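Local coordinates for protein citrate synthase (Pyrobaculum aerophilum, PDB 2IBP) that probably catalyses the condensation of oxaloacetate with acetyl-CoA and water to give citrate and CoA, as a homodimer in the tricarboxylic acid cycle, at residues R49-E54 / S66-Y71; K293-R298 / K340-V345. One frame throughout, in Å; residues are numbered along the deposited sequence. Where two conformers were deposited one is given.

Contact 1 (R49-E54 / S66-Y71); sequences RGYRIE and SYLILY
Arg49 lies with its aliphatic part over Leu68 and carries its guanidinium on to the backbone of helix 62-71. The contact joins the tight turn of a beta hairpin, strands 45-48 and 51-52, to the C-terminal turn of that helix, in the largely helical citrate synthase fold. Arg49 CB rests 3.7 Å from Leu68 CD1, and its CG passes 3.4 Å from Leu68 O. CG stands beside the backbone N, anti to the carbonyl carbon, and the chain bends at chi2 (-67°), which carries the guanidinium from beside Leu68 O to Ile69 O. The guanidinium then grips one carbonyl side-on: NE donates to Ile69 O at 3.0 Å and NH2 to the same oxygen at 2.8 Å. That oxygen lies almost in the guanidinium plane, so the pair of bonds fixes the rotation of the group. Near the end of a helix such a carbonyl is likely to carry extra negative character, which would suit a cationic donor. An alanine in place of Arg49 would keep CB but would probably leave Ile69 O without both donors and open a gap where CG packs against Leu68 O.

Gly50, at a positive phi, takes the chain round the turn and makes backbone hydrogen bonds to the second subunit. Tyr51 packs on Leu401 of that subunit as well as on Leu68, so the leucine end meets the arginine stem and, beside it, a ring that reaches the second subunit. Leu68 CD1 lies 3.9 Å from Tyr51 CE2, and Leu68 CD2 3.9 Å from Tyr51 CD2.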
ATOM      1  N   ARG A  49     -24.315  -2.072   4.823  1.00  8.61           N
ATOM      2  CA  ARG A  49     -24.805  -3.260   5.526  1.00 10.32           C
ATOM      3  C   ARG A  49     -26.340  -3.380   5.438  1.00 10.15           C
ATOM      4  O   ARG A  49     -27.001  -3.786   6.407  1.00 12.50           O
ATOM      5  CB  ARG A  49     -24.356  -3.228   6.984  1.00 11.21           C
ATOM      6  CG  ARG A  49     -22.854  -3.218   7.208  1.00 10.70           C
ATOM      7  CD  ARG A  49     -22.199  -4.492   6.780  1.00 13.48           C
ATOM      8  NE  ARG A  49     -20.856  -4.611   7.340  1.00 12.03           N
ATOM      9  CZ  ARG A  49     -20.078  -5.677   7.187  1.00 12.53           C
ATOM     10  NH1 ARG A  49     -20.492  -6.693   6.443  1.00 14.75           N
ATOM     11  NH2 ARG A  49     -18.903  -5.730   7.774  1.00 11.98           N
ATOM     12  N   GLY A  50     -26.894  -3.041   4.281  1.00 10.11           N
ATOM     13  CA  GLY A  50     -28.339  -3.142   4.048  1.00 11.41           C
ATOM     14  C   GLY A  50     -29.176  -1.916   4.371  1.00 13.55           C
ATOM     15  O   GLY A  50     -30.352  -1.881   4.041  1.00 13.34           O
ATOM     16  N   TYR A  51     -28.588  -0.940   5.066  1.00  9.30           N
ATOM     17  CA  TYR A  51     -29.300   0.295   5.430  1.00  9.77           C
ATOM     18  C   TYR A  51     -29.022   1.453   4.495  1.00 11.59           C
ATOM     19  O   TYR A  51     -27.869   1.746   4.197  1.00 11.65           O
ATOM     20  CB  TYR A  51     -28.924   0.722   6.850  1.00  8.48           C
ATOM     21  CG  TYR A  51     -29.335  -0.265   7.898  1.00  9.40           C
ATOM     22  CD1 TYR A  51     -30.582  -0.180   8.493  1.00  9.03           C
ATOM     23  CD2 TYR A  51     -28.503  -1.304   8.268  1.00 12.08           C
ATOM     24  CE1 TYR A  51     -30.968  -1.082   9.456  1.00 12.03           C
ATOM     25  CE2 TYR A  51     -28.880  -2.214   9.232  1.00 12.25           C
ATOM     26  CZ  TYR A  51     -30.126  -2.102   9.803  1.00 13.53           C
ATOM     27  OH  TYR A  51     -30.536  -2.997  10.765  1.00 15.89           O
ATOM     28  N   ARG A  52     -30.069   2.142   4.039  1.00 11.42           N
ATOM     29  CA  ARG A  52     -29.885   3.289   3.158  0.50 11.88           C
ATOM     30  C   ARG A  52     -29.159   4.417   3.874  1.00  9.68           C
ATOM     31  O   ARG A  52     -29.410   4.689   5.053  1.00 10.15           O
ATOM     32  CB  ARG A  52     -31.228   3.792   2.628  0.50 11.82           C
ATOM     33  CG  ARG A  52     -31.883   2.836   1.657  0.50 19.31           C
ATOM     34  CD  ARG A  52     -33.078   3.454   0.957  0.50 26.07           C
ATOM     35  NE  ARG A  52     -32.704   4.614   0.154  0.50 31.48           N
ATOM     36  CZ  ARG A  52     -33.551   5.302  -0.605  0.50 28.88           C
ATOM     37  NH1 ARG A  52     -33.121   6.357  -1.278  0.50 18.90           N
ATOM     38  NH2 ARG A  52     -34.828   4.947  -0.678  0.50 35.39           N
ATOM     39  N   ILE A  53     -28.259   5.075   3.152  1.00  8.06           N
ATOM     40  CA  ILE A  53     -27.503   6.169   3.724  1.00  9.76           C
ATOM     41  C   ILE A  53     -28.395   7.285   4.253  1.00  8.92           C
ATOM     42  O   ILE A  53     -28.060   7.895   5.277  1.00 11.46           O
ATOM     43  CB  ILE A  53     -26.457   6.743   2.735  1.00 12.14           C
ATOM     44  CG1 ILE A  53     -25.416   7.586   3.475  1.00 11.76           C
ATOM     45  CG2 ILE A  53     -27.142   7.529   1.611  1.00 11.91           C
ATOM     46  CD1 ILE A  53     -24.571   6.797   4.439  1.00  8.88           C
ATOM     47  N   GLU A  54     -29.511   7.565   3.581  1.00 12.67           N
ATOM     48  CA  GLU A  54     -30.431   8.607   4.077  1.00 12.07           C
ATOM     49  C   GLU A  54     -30.882   8.307   5.507  1.00  9.71           C
ATOM     50  O   GLU A  54     -30.946   9.203   6.355  1.00 13.46           O
ATOM     51  CB  GLU A  54     -31.685   8.732   3.206  1.00 13.94           C
ATOM     52  CG  GLU A  54     -31.455   9.311   1.851  1.00 25.15           C
ATOM     53  CD  GLU A  54     -30.900   8.313   0.864  1.00 33.75           C
ATOM     54  OE1 GLU A  54     -30.851   7.088   1.173  1.00 18.75           O
ATOM     55  OE2 GLU A  54     -30.568   8.763  -0.251  1.00 28.65           O
ATOM     56  N   SER A  66     -20.145   3.371  12.376  1.00  5.79           N
ATOM     57  CA  SER A  66     -18.872   2.665  12.339  1.00  5.97           C
ATOM     58  C   SER A  66     -19.047   1.265  12.927  1.00  7.33           C
ATOM     59  O   SER A  66     -18.505   0.277  12.407  1.00  9.42           O
ATOM     60  CB  SER A  66     -17.740   3.458  13.007  1.00  9.76           C
ATOM     61  OG  SER A  66     -17.927   3.662  14.397  1.00 10.34           O
ATOM     62  N   TYR A  67     -19.835   1.167  14.002  1.00  9.44           N
ATOM     63  CA  TYR A  67     -20.123  -0.142  14.587  1.00  6.63           C
ATOM     64  C   TYR A  67     -20.782  -1.017  13.524  1.00  5.81           C
ATOM     65  O   TYR A  67     -20.405  -2.165  13.335  1.00  9.86           O
ATOM     66  CB  TYR A  67     -21.063  -0.012  15.789  1.00  6.46           C
ATOM     67  CG  TYR A  67     -21.320  -1.322  16.517  1.00  7.79           C
ATOM     68  CD1 TYR A  67     -20.650  -1.619  17.695  1.00 10.70           C
ATOM     69  CD2 TYR A  67     -22.154  -2.289  15.969  1.00 10.39           C
ATOM     70  CE1 TYR A  67     -20.824  -2.840  18.338  1.00 12.50           C
ATOM     71  CE2 TYR A  67     -22.345  -3.512  16.611  1.00 12.74           C
ATOM     72  CZ  TYR A  67     -21.683  -3.772  17.788  1.00 12.93           C
ATOM     73  OH  TYR A  67     -21.886  -4.983  18.434  1.00 14.98           O
ATOM     74  N   LEU A  68     -21.818  -0.474  12.896  1.00  6.17           N
ATOM     75  CA  LEU A  68     -22.540  -1.153  11.837  1.00  4.68           C
ATOM     76  C   LEU A  68     -21.611  -1.647  10.724  1.00  6.89           C
ATOM     77  O   LEU A  68     -21.664  -2.802  10.324  1.00  8.57           O
ATOM     78  CB  LEU A  68     -23.583  -0.214  11.269  1.00  7.35           C
ATOM     79  CG  LEU A  68     -24.344  -0.703  10.044  1.00  7.12           C
ATOM     80  CD1 LEU A  68     -25.146  -1.981  10.331  1.00  9.39           C
ATOM     81  CD2 LEU A  68     -25.262   0.390   9.516  1.00  9.05           C
ATOM     82  N   ILE A  69     -20.757  -0.764  10.236  1.00  9.03           N
ATOM     83  CA  ILE A  69     -19.863  -1.139   9.153  1.00  6.29           C
ATOM     84  C   ILE A  69     -18.905  -2.228   9.601  1.00  6.39           C
ATOM     85  O   ILE A  69     -18.707  -3.203   8.896  1.00 11.24           O
ATOM     86  CB  ILE A  69     -19.132   0.085   8.603  1.00  6.73           C
ATOM     87  CG1 ILE A  69     -20.126   0.978   7.853  1.00  8.06           C
ATOM     88  CG2 ILE A  69     -18.022  -0.345   7.636  1.00  9.89           C
ATOM     89  CD1 ILE A  69     -19.555   2.334   7.429  1.00 11.64           C
ATOM     90  N   LEU A  70     -18.332  -2.079  10.784  1.00  7.57           N
ATOM     91  CA  LEU A  70     -17.381  -3.056  11.274  1.00  7.94           C
ATOM     92  C   LEU A  70     -17.995  -4.418  11.625  1.00 12.58           C
ATOM     93  O   LEU A  70     -17.511  -5.470  11.172  1.00 13.90           O
ATOM     94  CB  LEU A  70     -16.651  -2.476  12.477  1.00 10.37           C
ATOM     95  CG  LEU A  70     -15.563  -3.361  13.075  1.00 14.54           C
ATOM     96  CD1 LEU A  70     -14.510  -3.752  12.022  1.00 12.20           C
ATOM     97  CD2 LEU A  70     -14.917  -2.616  14.248  1.00 15.43           C
ATOM     98  N   TYR A  71     -19.085  -4.395  12.386  1.00 10.07           N
ATOM     99  CA  TYR A  71     -19.702  -5.633  12.877  1.00 12.68           C
ATOM    100  C   TYR A  71     -20.828  -6.218  12.023  1.00 14.23           C
ATOM    101  O   TYR A  71     -21.231  -7.373  12.226  1.00 14.75           O
ATOM    102  CB  TYR A  71     -20.123  -5.456  14.326  1.00 12.00           C
ATOM    103  CG  TYR A  71     -18.943  -5.262  15.239  1.00 10.75           C
ATOM    104  CD1 TYR A  71     -18.100  -6.316  15.530  1.00 14.98           C
ATOM    105  CD2 TYR A  71     -18.629  -4.013  15.763  1.00 10.31           C
ATOM    106  CE1 TYR A  71     -17.014  -6.156  16.336  1.00 15.41           C
ATOM    107  CE2 TYR A  71     -17.533  -3.836  16.583  1.00  9.81           C
ATOM    108  CZ  TYR A  71     -16.694  -4.916  16.834  1.00 14.03           C
ATOM    109  OH  TYR A  71     -15.592  -4.804  17.645  1.00 19.91           O
TER

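Contact 2 (K293-R298 / K340-V345); sequences KAYDPR and KLYPNV
Asp296 and Val345 form the polar centre of this contact, where Val345 N donates to Asp296 OD2 at 2.9 Å from above the carboxylate plane. The opposite face of that plane is the side from which Arg298 NH2 reaches the same OD2. Arg298 holds the carboxylate side-on in a salt bridge, NH2 2.8 Å from Asp296 OD2, with NE meeting the syn lone pair of OD1 in a nearly straight bond (174°). OD1 also accepts from Arg298 N at 2.9 Å, the capping bond of Asp296 as N-cap of helix 297-313. Four N-H groups thus hold a buried carboxylate, which would probably favour its ionised form. With CG anti to the backbone N (chi1 178°), the acid reaches both its own helix and the facing chain. Val345 CG1 lies over one face of the Arg298 guanidinium, 3.8 Å from NH2.

Farther along, a weak bond of 3.3 Å from Asp296 N to Pro343 O ties the backbones together. Tyr342 lays a ring face against the chain: Ala294 CA makes a CH-pi contact 3.8 Å from the ring centroid. Beyond it, a water donates to Lys293 O and is bonded to Tyr342 OH. Pro343 packs its CD 3.7 Å from Tyr295 CE2, while Glu327 and Trp348 hold the Tyr295 hydroxyl.

Behind this layer Asn344 is positioned by Gly288 O, through ND2, and by Asp346 N, through OD1. Its side chain lies beside His289 and Asp346, the predicted active-site residues, and the Asp296 N-cap carboxylate joins the two loops, an arrangement consistent with a framework beside the citrate synthase active site.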
ATOM      1  N   LYS A 293     -25.359   7.902 -11.684  1.00 14.03           N
ATOM      2  CA  LYS A 293     -25.969   8.473 -12.893  1.00 16.54           C
ATOM      3  C   LYS A 293     -27.265   9.124 -12.424  1.00 18.93           C
ATOM      4  O   LYS A 293     -28.328   8.978 -13.023  1.00 17.63           O
ATOM      5  CB  LYS A 293     -26.247   7.363 -13.919  1.00 15.55           C
ATOM      6  CG  LYS A 293     -25.039   6.515 -14.231  1.00 22.32           C
ATOM      7  CD  LYS A 293     -23.870   7.329 -14.760  1.00 23.66           C
ATOM      8  CE  LYS A 293     -22.615   6.486 -14.826  1.00 24.54           C
ATOM      9  NZ  LYS A 293     -21.445   7.238 -15.344  1.00 22.53           N
ATOM     10  N   ALA A 294     -27.151   9.755 -11.262  1.00 15.17           N
ATOM     11  CA  ALA A 294     -28.227  10.393 -10.557  1.00 14.31           C
ATOM     12  C   ALA A 294     -27.542  11.245  -9.512  1.00 13.00           C
ATOM     13  O   ALA A 294     -26.327  11.152  -9.325  1.00 13.43           O
ATOM     14  CB  ALA A 294     -29.104   9.351  -9.870  1.00 14.18           C
ATOM     15  N   TYR A 295     -28.313  12.079  -8.838  1.00 14.43           N
ATOM     16  CA  TYR A 295     -27.750  12.926  -7.809  1.00 10.60           C
ATOM     17  C   TYR A 295     -27.151  11.988  -6.751  1.00 14.21           C
ATOM     18  O   TYR A 295     -27.762  10.983  -6.369  1.00 13.55           O
ATOM     19  CB  TYR A 295     -28.831  13.824  -7.201  1.00 13.15           C
ATOM     20  CG  TYR A 295     -28.327  15.141  -6.682  1.00 12.95           C
ATOM     21  CD1 TYR A 295     -27.597  15.216  -5.501  1.00 15.19           C
ATOM     22  CD2 TYR A 295     -28.646  16.321  -7.331  1.00 13.79           C
ATOM     23  CE1 TYR A 295     -27.135  16.428  -5.020  1.00 15.02           C
ATOM     24  CE2 TYR A 295     -28.239  17.542  -6.831  1.00 12.88           C
ATOM     25  CZ  TYR A 295     -27.451  17.589  -5.695  1.00 13.71           C
ATOM     26  OH  TYR A 295     -27.031  18.792  -5.211  1.00 14.12           O
ATOM     27  N   ASP A 296     -25.904  12.247  -6.392  1.00 10.91           N
ATOM     28  CA  ASP A 296     -25.211  11.468  -5.369  1.00  9.71           C
ATOM     29  C   ASP A 296     -26.026  11.658  -4.089  1.00  9.56           C
ATOM     30  O   ASP A 296     -26.224  12.787  -3.637  1.00 10.31           O
ATOM     31  CB  ASP A 296     -23.801  12.053  -5.244  1.00  9.99           C
ATOM     32  CG  ASP A 296     -22.937  11.388  -4.188  1.00 10.38           C
ATOM     33  OD1 ASP A 296     -23.461  10.709  -3.283  1.00 10.84           O
ATOM     34  OD2 ASP A 296     -21.706  11.614  -4.273  1.00  9.19           O
ATOM     35  N   PRO A 297     -26.463  10.555  -3.461  1.00  9.88           N
ATOM     36  CA  PRO A 297     -27.276  10.717  -2.260  1.00  8.69           C
ATOM     37  C   PRO A 297     -26.534  11.408  -1.129  1.00  8.86           C
ATOM     38  O   PRO A 297     -27.151  12.087  -0.292  1.00 10.66           O
ATOM     39  CB  PRO A 297     -27.630   9.276  -1.871  1.00  8.96           C
ATOM     40  CG  PRO A 297     -26.585   8.434  -2.515  1.00 11.54           C
ATOM     41  CD  PRO A 297     -26.192   9.143  -3.771  1.00 12.89           C
ATOM     42  N   ARG A 298     -25.222  11.209  -1.090  1.00  8.42           N
ATOM     43  CA  ARG A 298     -24.410  11.824  -0.075  1.00  9.57           C
ATOM     44  C   ARG A 298     -24.386  13.324  -0.317  1.00  9.38           C
ATOM     45  O   ARG A 298     -24.340  14.115   0.628  1.00 10.63           O
ATOM     46  CB  ARG A 298     -22.999  11.272  -0.129  1.00  7.82           C
ATOM     47  CG  ARG A 298     -22.915   9.770   0.088  1.00  7.64           C
ATOM     48  CD  ARG A 298     -21.545   9.262  -0.236  1.00  8.49           C
ATOM     49  NE  ARG A 298     -21.228   9.537  -1.629  1.00  7.67           N
ATOM     50  CZ  ARG A 298     -20.029   9.364  -2.160  1.00 10.47           C
ATOM     51  NH1 ARG A 298     -19.037   8.879  -1.426  1.00 10.08           N
ATOM     52  NH2 ARG A 298     -19.820   9.714  -3.415  1.00 10.51           N
ATOM     53  N   LYS A 340     -26.758  12.152 -17.698  1.00 21.69           N
ATOM     54  CA  LYS A 340     -26.757  11.681 -16.311  1.00 26.66           C
ATOM     55  C   LYS A 340     -25.605  12.271 -15.510  1.00 27.30           C
ATOM     56  O   LYS A 340     -24.965  11.583 -14.710  1.00 19.59           O
ATOM     57  CB  LYS A 340     -26.693  10.148 -16.271  1.00 36.91           C
ATOM     58  CG  LYS A 340     -27.808   9.447 -17.051  1.00 40.82           C
ATOM     59  CD  LYS A 340     -29.177   9.745 -16.468  1.00 49.89           C
ATOM     60  CE  LYS A 340     -30.274   8.980 -17.192  1.00 52.81           C
ATOM     61  NZ  LYS A 340     -30.401   9.391 -18.617  1.00 65.58           N
ATOM     62  N   LEU A 341     -25.355  13.558 -15.725  1.00 19.64           N
ATOM     63  CA  LEU A 341     -24.303  14.269 -15.018  1.00 18.72           C
ATOM     64  C   LEU A 341     -24.940  15.098 -13.911  1.00 18.06           C
ATOM     65  O   LEU A 341     -25.650  16.063 -14.175  1.00 15.45           O
ATOM     66  CB  LEU A 341     -23.530  15.170 -15.986  1.00 21.40           C
ATOM     67  CG  LEU A 341     -22.886  14.453 -17.166  1.00 24.27           C
ATOM     68  CD1 LEU A 341     -22.325  15.460 -18.166  1.00 21.80           C
ATOM     69  CD2 LEU A 341     -21.814  13.489 -16.680  1.00 20.87           C
ATOM     70  N   TYR A 342     -24.723  14.677 -12.670  1.00 16.78           N
ATOM     71  CA  TYR A 342     -25.281  15.359 -11.517  1.00 13.68           C
ATOM     72  C   TYR A 342     -24.182  15.724 -10.522  1.00  8.69           C
ATOM     73  O   TYR A 342     -23.114  15.113 -10.518  1.00 10.72           O
ATOM     74  CB  TYR A 342     -26.264  14.445 -10.774  1.00 14.33           C
ATOM     75  CG  TYR A 342     -27.468  14.048 -11.591  1.00 12.33           C
ATOM     76  CD1 TYR A 342     -27.394  13.015 -12.512  1.00 18.25           C
ATOM     77  CD2 TYR A 342     -28.674  14.713 -11.443  1.00 17.06           C
ATOM     78  CE1 TYR A 342     -28.491  12.657 -13.267  1.00 18.90           C
ATOM     79  CE2 TYR A 342     -29.769  14.370 -12.199  1.00 19.24           C
ATOM     80  CZ  TYR A 342     -29.674  13.341 -13.106  1.00 20.48           C
ATOM     81  OH  TYR A 342     -30.782  12.981 -13.840  1.00 26.61           O
ATOM     82  N   PRO A 343     -24.502  16.638  -9.597  1.00 11.87           N
ATOM     83  CA  PRO A 343     -23.524  16.908  -8.570  1.00 12.21           C
ATOM     84  C   PRO A 343     -23.230  15.664  -7.741  1.00 10.38           C
ATOM     85  O   PRO A 343     -24.120  14.802  -7.522  1.00 11.40           O
ATOM     86  CB  PRO A 343     -24.203  17.971  -7.694  1.00 13.32           C
ATOM     87  CG  PRO A 343     -25.181  18.645  -8.604  1.00 14.73           C
ATOM     88  CD  PRO A 343     -25.681  17.511  -9.474  1.00 16.01           C
ATOM     89  N   ASN A 344     -21.971  15.534  -7.363  1.00 11.73           N
ATOM     90  CA  ASN A 344     -21.563  14.494  -6.441  1.00 11.24           C
ATOM     91  C   ASN A 344     -21.131  15.166  -5.128  1.00 10.01           C
ATOM     92  O   ASN A 344     -21.133  16.393  -5.010  1.00  9.93           O
ATOM     93  CB  ASN A 344     -20.504  13.581  -7.052  1.00 10.77           C
ATOM     94  CG  ASN A 344     -19.183  14.269  -7.268  1.00 12.38           C
ATOM     95  OD1 ASN A 344     -18.668  14.946  -6.377  1.00 12.92           O
ATOM     96  ND2 ASN A 344     -18.574  14.025  -8.421  1.00 15.84           N
ATOM     97  N   VAL A 345     -20.846  14.374  -4.105  1.00 10.50           N
ATOM     98  CA  VAL A 345     -20.588  14.949  -2.791  1.00 11.98           C
ATOM     99  C   VAL A 345     -19.471  15.999  -2.795  1.00 10.27           C
ATOM    100  O   VAL A 345     -19.530  16.978  -2.035  1.00 12.30           O
ATOM    101  CB  VAL A 345     -20.334  13.837  -1.745  1.00 15.82           C
ATOM    102  CG1 VAL A 345     -18.989  13.191  -2.009  1.00 16.65           C
ATOM    103  CG2 VAL A 345     -20.433  14.413  -0.324  1.00 16.32           C
TER
HETATM  104  O   HOH W   1     -30.817   9.816 -13.210  1.00 29.11           O
HETATM  105  O   HOH W   2     -23.733  12.275  -8.898  1.00 12.14           O

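Contact 1 closes before contact 2 opens along the chain, and their centres lie about 21 Å apart, yet the two adjoin. Helix 53-59, which begins in contact 1, meets the first turn of helix 297-313 from contact 2: Ile53 CG2 packs 3.9 Å from Pro297 CB, and Glu54 also touches this proline. The three-stranded antiparallel sheet is a second bridge, since strand 45-48 touches Ile53 and Ile69 of contact 1 and Pro297 and Arg298 of contact 2. The principle is one of shared neighbours: a hairpin reaching the second subunit at contact 1 is joined by direct packing to the loops beside the predicted catalytic residues at contact 2.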